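Local coordinates for response regulator receiver protein (Pseudoalteromonas atlantica T6c, PDB 3KTO) that probably acts as a receiver domain in two-component signalling, with a CheY-like fold and a likely role in transcription regulation, at residues Y10-Q15 against M54-H59; P82-A87 against H118-I123. All coordinates share one frame; numbering follows the deposited sequence.

Contact 1 joins two neighbouring parallel strands in the middle of the sheet, and contact 2 packs the C-terminal helix 113-127 against the next strand over, 83-87. Both are largely buried, with centres about 11 Å apart, but contact 2 runs out to exposed Pro82 at its edge. They meet where strands 51-57 and 83-87 lie side by side: Met54 O probably bonds to Ile84 N, and Ile55 CG2 packs on the selenium of Met86. Contact 1 combines a main-chain ladder with a cluster of acidic groups at the C-terminal strand ends; contact 2 is made of aliphatic groups, including the methylene of one aspartate, as expected between a sheet face and its covering helix.

Contact 1 (Y10-Q15 against M54-H59); sequences YLVDHQ and MIIEAH
Main-chain hydrogen bonds zip strands 10-12 and 54-57 together in parallel, their axes 4.7 Å apart. Ile55 grips from both its polar atoms: its N donates to Tyr10 O (2.8 Å) and its O accepts from Val12 N (2.9 Å). Glu57 N then donates to Val12 O at 3.0 Å, almost along the C=O axis (175°).

Apolar contacts divide between the sheet faces. On one, Leu11 CD1 is pressed against Ile55 CG2 at 3.4 Å, a tight carbon pair. On the other, the selenomethionine Met54 bends at its last torsion so that CE lies beside Val12 CG2 (3.8 Å), while its CG meets Tyr10 CB.

Polar groups gather at and just beyond the C-terminal strand ends. Asp13 OD1 accepts from Gln15 N, an Asx turn just before helix 16-26, and Glu57 OE2 takes His59 N on its anti lone pair. Asp13 OD2 and Glu57 OE1 approach to 4.3 Å, carboxylate planes 73° apart; Lys109 salt-bridges both and probably offsets their repulsion. Asp13, Glu57 and Lys109 fall where receiver domains keep their acidic pocket and lysine, but a glutamate holds the position of the usual phospho-accepting aspartate, so canonical phosphorylation is doubtful. His14 turns the edge of its ring to Glu57 CG (CE1 to CG 3.8 Å).

Helix 16-26 covers the Leu11-Ile55 face through Leu22, and strands 32-36 and 83-87 flank the pair.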
loop_
_atom_site.group_PDB
_atom_site.type_symbol
_atom_site.label_atom_id
_atom_site.label_comp_id
_atom_site.label_asym_id
_atom_site.label_seq_id
_atom_site.Cartn_x
_atom_site.Cartn_y
_atom_site.Cartn_z
ATOM N N TYR A 10 11.609 16.886 -10.558
ATOM C CA TYR A 10 11.632 16.510 -9.156
ATOM C C TYR A 10 10.490 15.565 -8.819
ATOM O O TYR A 10 9.328 15.845 -9.138
ATOM C CB TYR A 10 11.517 17.753 -8.266
ATOM C CG TYR A 10 12.649 18.746 -8.418
ATOM C CD1 TYR A 10 13.973 18.358 -8.223
ATOM C CD2 TYR A 10 12.393 20.079 -8.739
ATOM C CE1 TYR A 10 15.019 19.272 -8.344
ATOM C CE2 TYR A 10 13.429 21.004 -8.863
ATOM C CZ TYR A 10 14.741 20.591 -8.663
ATOM O OH TYR A 10 15.770 21.498 -8.784
ATOM N N LEU A 11 10.825 14.453 -8.174
ATOM C CA LEU A 11 9.830 13.480 -7.744
ATOM C C LEU A 11 9.770 13.498 -6.215
ATOM O O LEU A 11 10.776 13.292 -5.543
ATOM C CB LEU A 11 10.189 12.073 -8.233
ATOM C CG LEU A 11 9.350 10.911 -7.671
ATOM C CD1 LEU A 11 7.869 11.130 -7.954
ATOM C CD2 LEU A 11 9.809 9.601 -8.285
ATOM N N VAL A 12 8.592 13.782 -5.668
ATOM C CA VAL A 12 8.408 13.798 -4.219
ATOM C C VAL A 12 7.409 12.677 -3.914
ATOM O O VAL A 12 6.235 12.754 -4.277
ATOM C CB VAL A 12 7.857 15.157 -3.745
ATOM C CG1 VAL A 12 7.924 15.249 -2.237
ATOM C CG2 VAL A 12 8.654 16.290 -4.367
ATOM N N ASP A 13 7.898 11.632 -3.258
ATOM C CA ASP A 13 7.088 10.466 -2.940
ATOM C C ASP A 13 7.778 9.770 -1.772
ATOM O O ASP A 13 8.974 9.489 -1.844
ATOM C CB ASP A 13 7.054 9.543 -4.171
ATOM C CG ASP A 13 6.113 8.362 -4.006
ATOM O OD1 ASP A 13 5.987 7.845 -2.880
ATOM O OD2 ASP A 13 5.513 7.937 -5.017
ATOM N N HIS A 14 7.034 9.491 -0.708
ATOM C CA HIS A 14 7.593 8.837 0.475
ATOM C C HIS A 14 7.802 7.328 0.310
ATOM O O HIS A 14 8.386 6.678 1.177
ATOM C CB HIS A 14 6.688 9.075 1.678
ATOM C CG HIS A 14 5.324 8.487 1.519
ATOM N ND1 HIS A 14 4.410 8.974 0.614
ATOM C CD2 HIS A 14 4.740 7.414 2.103
ATOM C CE1 HIS A 14 3.319 8.227 0.647
ATOM N NE2 HIS A 14 3.495 7.274 1.542
ATOM N N GLN A 15 7.315 6.768 -0.792
ATOM C CA GLN A 15 7.470 5.341 -1.031
ATOM C C GLN A 15 8.785 5.036 -1.742
ATOM O O GLN A 15 8.970 5.396 -2.905
ATOM C CB GLN A 15 6.298 4.813 -1.855
ATOM C CG GLN A 15 5.002 4.676 -1.066
ATOM C CD GLN A 15 5.106 3.640 0.048
ATOM O OE1 GLN A 15 5.628 2.542 -0.156
ATOM N NE2 GLN A 15 4.596 3.980 1.226
HETATM N N MSE A 54 7.528 18.448 -12.261
HETATM C CA MSE A 54 7.478 17.749 -10.983
HETATM C C MSE A 54 6.448 16.616 -10.982
HETATM O O MSE A 54 5.480 16.633 -11.736
HETATM C CB MSE A 54 7.139 18.721 -9.840
HETATM C CG MSE A 54 8.261 19.699 -9.468
HETATM SE SE MSE A 54 7.926 20.700 -7.826
HETATM C CE MSE A 54 7.736 19.226 -6.659
ATOM N N ILE A 55 6.687 15.632 -10.127
ATOM C CA ILE A 55 5.788 14.494 -9.950
ATOM C C ILE A 55 5.653 14.418 -8.440
ATOM O O ILE A 55 6.659 14.349 -7.718
ATOM C CB ILE A 55 6.383 13.196 -10.485
ATOM C CG1 ILE A 55 6.652 13.340 -11.986
ATOM C CG2 ILE A 55 5.426 12.034 -10.201
ATOM C CD1 ILE A 55 7.168 12.068 -12.660
ATOM N N ILE A 56 4.416 14.457 -7.959
ATOM C CA ILE A 56 4.182 14.456 -6.524
ATOM C C ILE A 56 3.085 13.483 -6.110
ATOM O O ILE A 56 2.018 13.434 -6.728
ATOM C CB ILE A 56 3.785 15.878 -6.050
ATOM C CG1 ILE A 56 4.826 16.906 -6.520
ATOM C CG2 ILE A 56 3.653 15.920 -4.543
ATOM C CD1 ILE A 56 4.459 18.361 -6.141
ATOM N N GLU A 57 3.374 12.710 -5.065
ATOM C CA GLU A 57 2.431 11.756 -4.493
ATOM C C GLU A 57 1.467 12.641 -3.713
ATOM O O GLU A 57 1.889 13.476 -2.911
ATOM C CB GLU A 57 3.170 10.782 -3.560
ATOM C CG GLU A 57 2.334 10.152 -2.434
ATOM C CD GLU A 57 1.170 9.307 -2.920
ATOM O OE1 GLU A 57 1.395 8.335 -3.678
ATOM O OE2 GLU A 57 0.021 9.616 -2.535
ATOM N N ALA A 58 0.176 12.472 -3.969
ATOM C CA ALA A 58 -0.843 13.284 -3.317
ATOM C C ALA A 58 -0.890 13.174 -1.803
ATOM O O ALA A 58 -1.178 14.162 -1.120
ATOM C CB ALA A 58 -2.248 12.949 -3.895
ATOM N N HIS A 59 -0.616 11.985 -1.280
ATOM C CA HIS A 59 -0.707 11.760 0.162
ATOM C C HIS A 59 0.626 11.397 0.810
ATOM O O HIS A 59 0.790 10.294 1.340
ATOM C CB HIS A 59 -1.728 10.655 0.425
ATOM C CG HIS A 59 -3.006 10.829 -0.333
ATOM N ND1 HIS A 59 -3.742 11.994 -0.295
ATOM C CD2 HIS A 59 -3.678 9.986 -1.151
ATOM C CE1 HIS A 59 -4.813 11.860 -1.056
ATOM N NE2 HIS A 59 -4.798 10.649 -1.589
#

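Contact 2 (P82-A87 against H118-I123); sequences PTIVMA and HDVQQI
Flat groups play little part here: the imidazole of His118 has Asp119 OD1 at its edge, in the ring plane, and the ring itself makes no contact with segment 82-87. The five-membered ring of Pro82 is puckered rather than flat and offers CB to the helix. What remains is aliphatic packing of the receiver fold, a three-layer alpha/beta/alpha sandwich of alternating strands and helices in which helix 113-127 lies over one face of the parallel sheet. The helix runs nearly antiparallel to strand 83-87 (163°), with the two segment axes 9.8 Å apart.

Ile84 has the largest share, closely followed by Ile123. Ile84 CG1 stands anti to the carbonyl carbon (chi1 -60°) and the chain is extended from there (chi2 174°), which sends CD1 up to the helix between three residues. CD1 reaches Asp119 CB at 3.5 Å, so the aspartate meets the strand through its methylene. The same methyl touches Val120 CG2 at 3.8 Å, the two side chains crossing at about a right angle, and Ile123 CD1 at 4.0 Å. Ile123, one turn on from Asp119, packs on the same side of the helix and extends the contact to Pro82.

The carboxylate of Asp119 lies close to that of Asp105, a pair of like charges that may favour a proton on one of them. Around the contact, Ile107 packs on Ile84 from strand 105-108, Leu29 on Val120, and Ile52 on Ile123. Thr83 and Val85 serve the opposite sheet face, where both touch Leu71 of helix 66-76.

At the exposed end, Ile123 packs on Pro82, just before the strand: its CG1 lies 3.8 Å from Pro82 CB, and its CD1 lies 3.9 Å from Pro82 O.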
loop_
_atom_site.group_PDB
_atom_site.type_symbol
_atom_site.label_atom_id
_atom_site.label_comp_id
_atom_site.label_asym_id
_atom_site.label_seq_id
_atom_site.Cartn_x
_atom_site.Cartn_y
_atom_site.Cartn_z
ATOM N N PRO A 82 5.078 22.354 -14.589
ATOM C CA PRO A 82 4.047 21.364 -14.912
ATOM C C PRO A 82 4.182 20.247 -13.893
ATOM O O PRO A 82 5.262 19.672 -13.741
ATOM C CB PRO A 82 4.434 20.904 -16.313
ATOM C CG PRO A 82 5.097 22.114 -16.892
ATOM C CD PRO A 82 5.949 22.603 -15.749
ATOM N N THR A 83 3.097 19.944 -13.192
ATOM C CA THR A 83 3.142 18.914 -12.169
ATOM C C THR A 83 2.165 17.769 -12.385
ATOM O O THR A 83 0.980 17.981 -12.645
ATOM C CB THR A 83 2.881 19.526 -10.784
ATOM O OG1 THR A 83 3.876 20.522 -10.508
ATOM C CG2 THR A 83 2.910 18.450 -9.709
ATOM N N ILE A 84 2.688 16.552 -12.278
ATOM C CA ILE A 84 1.896 15.337 -12.415
ATOM C C ILE A 84 1.649 14.847 -10.984
ATOM O O ILE A 84 2.594 14.553 -10.255
ATOM C CB ILE A 84 2.681 14.228 -13.165
ATOM C CG1 ILE A 84 3.061 14.691 -14.571
ATOM C CG2 ILE A 84 1.851 12.968 -13.240
ATOM C CD1 ILE A 84 3.953 13.694 -15.307
ATOM N N VAL A 85 0.394 14.788 -10.566
ATOM C CA VAL A 85 0.080 14.307 -9.227
ATOM C C VAL A 85 -0.335 12.828 -9.313
ATOM O O VAL A 85 -1.109 12.449 -10.190
ATOM C CB VAL A 85 -1.041 15.154 -8.595
ATOM C CG1 VAL A 85 -1.466 14.549 -7.272
ATOM C CG2 VAL A 85 -0.538 16.590 -8.377
HETATM N N MSE A 86 0.207 11.998 -8.421
HETATM C CA MSE A 86 -0.090 10.572 -8.411
HETATM C C MSE A 86 -0.576 10.146 -7.031
HETATM O O MSE A 86 -0.191 10.729 -6.019
HETATM C CB MSE A 86 1.161 9.770 -8.774
HETATM C CG MSE A 86 1.778 10.154 -10.121
HETATM SE SE MSE A 86 3.313 9.055 -10.580
HETATM C CE MSE A 86 2.341 7.543 -11.294
ATOM N N ALA A 87 -1.423 9.128 -6.995
ATOM C CA ALA A 87 -1.948 8.638 -5.725
ATOM C C ALA A 87 -2.380 7.189 -5.883
ATOM O O ALA A 87 -2.922 6.802 -6.916
ATOM C CB ALA A 87 -3.139 9.503 -5.275
ATOM N N HIS A 118 4.131 9.165 -21.314
ATOM C CA HIS A 118 3.588 10.184 -22.195
ATOM C C HIS A 118 3.515 11.553 -21.520
ATOM O O HIS A 118 3.930 12.558 -22.097
ATOM C CB HIS A 118 2.196 9.767 -22.679
ATOM C CG HIS A 118 1.554 10.766 -23.589
ATOM N ND1 HIS A 118 0.892 11.881 -23.121
ATOM C CD2 HIS A 118 1.523 10.848 -24.940
ATOM C CE1 HIS A 118 0.482 12.609 -24.145
ATOM N NE2 HIS A 118 0.853 12.004 -25.260
ATOM N N ASP A 119 2.987 11.595 -20.299
ATOM C CA ASP A 119 2.873 12.854 -19.562
ATOM C C ASP A 119 4.220 13.530 -19.369
ATOM O O ASP A 119 4.336 14.752 -19.482
ATOM C CB ASP A 119 2.241 12.626 -18.188
ATOM C CG ASP A 119 0.752 12.366 -18.266
ATOM O OD1 ASP A 119 0.168 12.580 -19.348
ATOM O OD2 ASP A 119 0.167 11.962 -17.239
ATOM N N VAL A 120 5.239 12.735 -19.065
ATOM C CA VAL A 120 6.573 13.274 -18.855
ATOM C C VAL A 120 7.197 13.770 -20.164
ATOM O O VAL A 120 7.802 14.840 -20.202
ATOM C CB VAL A 120 7.486 12.221 -18.207
ATOM C CG1 VAL A 120 8.917 12.735 -18.139
ATOM C CG2 VAL A 120 6.970 11.895 -16.802
ATOM N N GLN A 121 7.050 12.994 -21.233
ATOM C CA GLN A 121 7.597 13.388 -22.529
ATOM C C GLN A 121 6.983 14.722 -22.949
ATOM O O GLN A 121 7.664 15.593 -23.503
ATOM C CB GLN A 121 7.283 12.327 -23.586
ATOM C CG GLN A 121 8.027 12.519 -24.898
ATOM C CD GLN A 121 9.526 12.319 -24.747
ATOM O OE1 GLN A 121 10.302 13.279 -24.770
ATOM N NE2 GLN A 121 9.940 11.067 -24.588
ATOM N N GLN A 122 5.693 14.881 -22.678
ATOM C CA GLN A 122 4.991 16.111 -23.017
ATOM C C GLN A 122 5.638 17.303 -22.308
ATOM O O GLN A 122 5.841 18.361 -22.904
ATOM C CB GLN A 122 3.517 15.995 -22.623
ATOM C CG GLN A 122 2.682 17.207 -23.002
ATOM C CD GLN A 122 1.196 17.004 -22.753
ATOM O OE1 GLN A 122 0.565 16.127 -23.352
ATOM N NE2 GLN A 122 0.628 17.816 -21.867
ATOM N N ILE A 123 5.964 17.126 -21.032
ATOM C CA ILE A 123 6.606 18.183 -20.258
ATOM C C ILE A 123 7.991 18.471 -20.846
ATOM O O ILE A 123 8.415 19.621 -20.937
ATOM C CB ILE A 123 6.757 17.767 -18.776
ATOM C CG1 ILE A 123 5.376 17.678 -18.122
ATOM C CG2 ILE A 123 7.651 18.756 -18.038
ATOM C CD1 ILE A 123 5.393 17.104 -16.720
#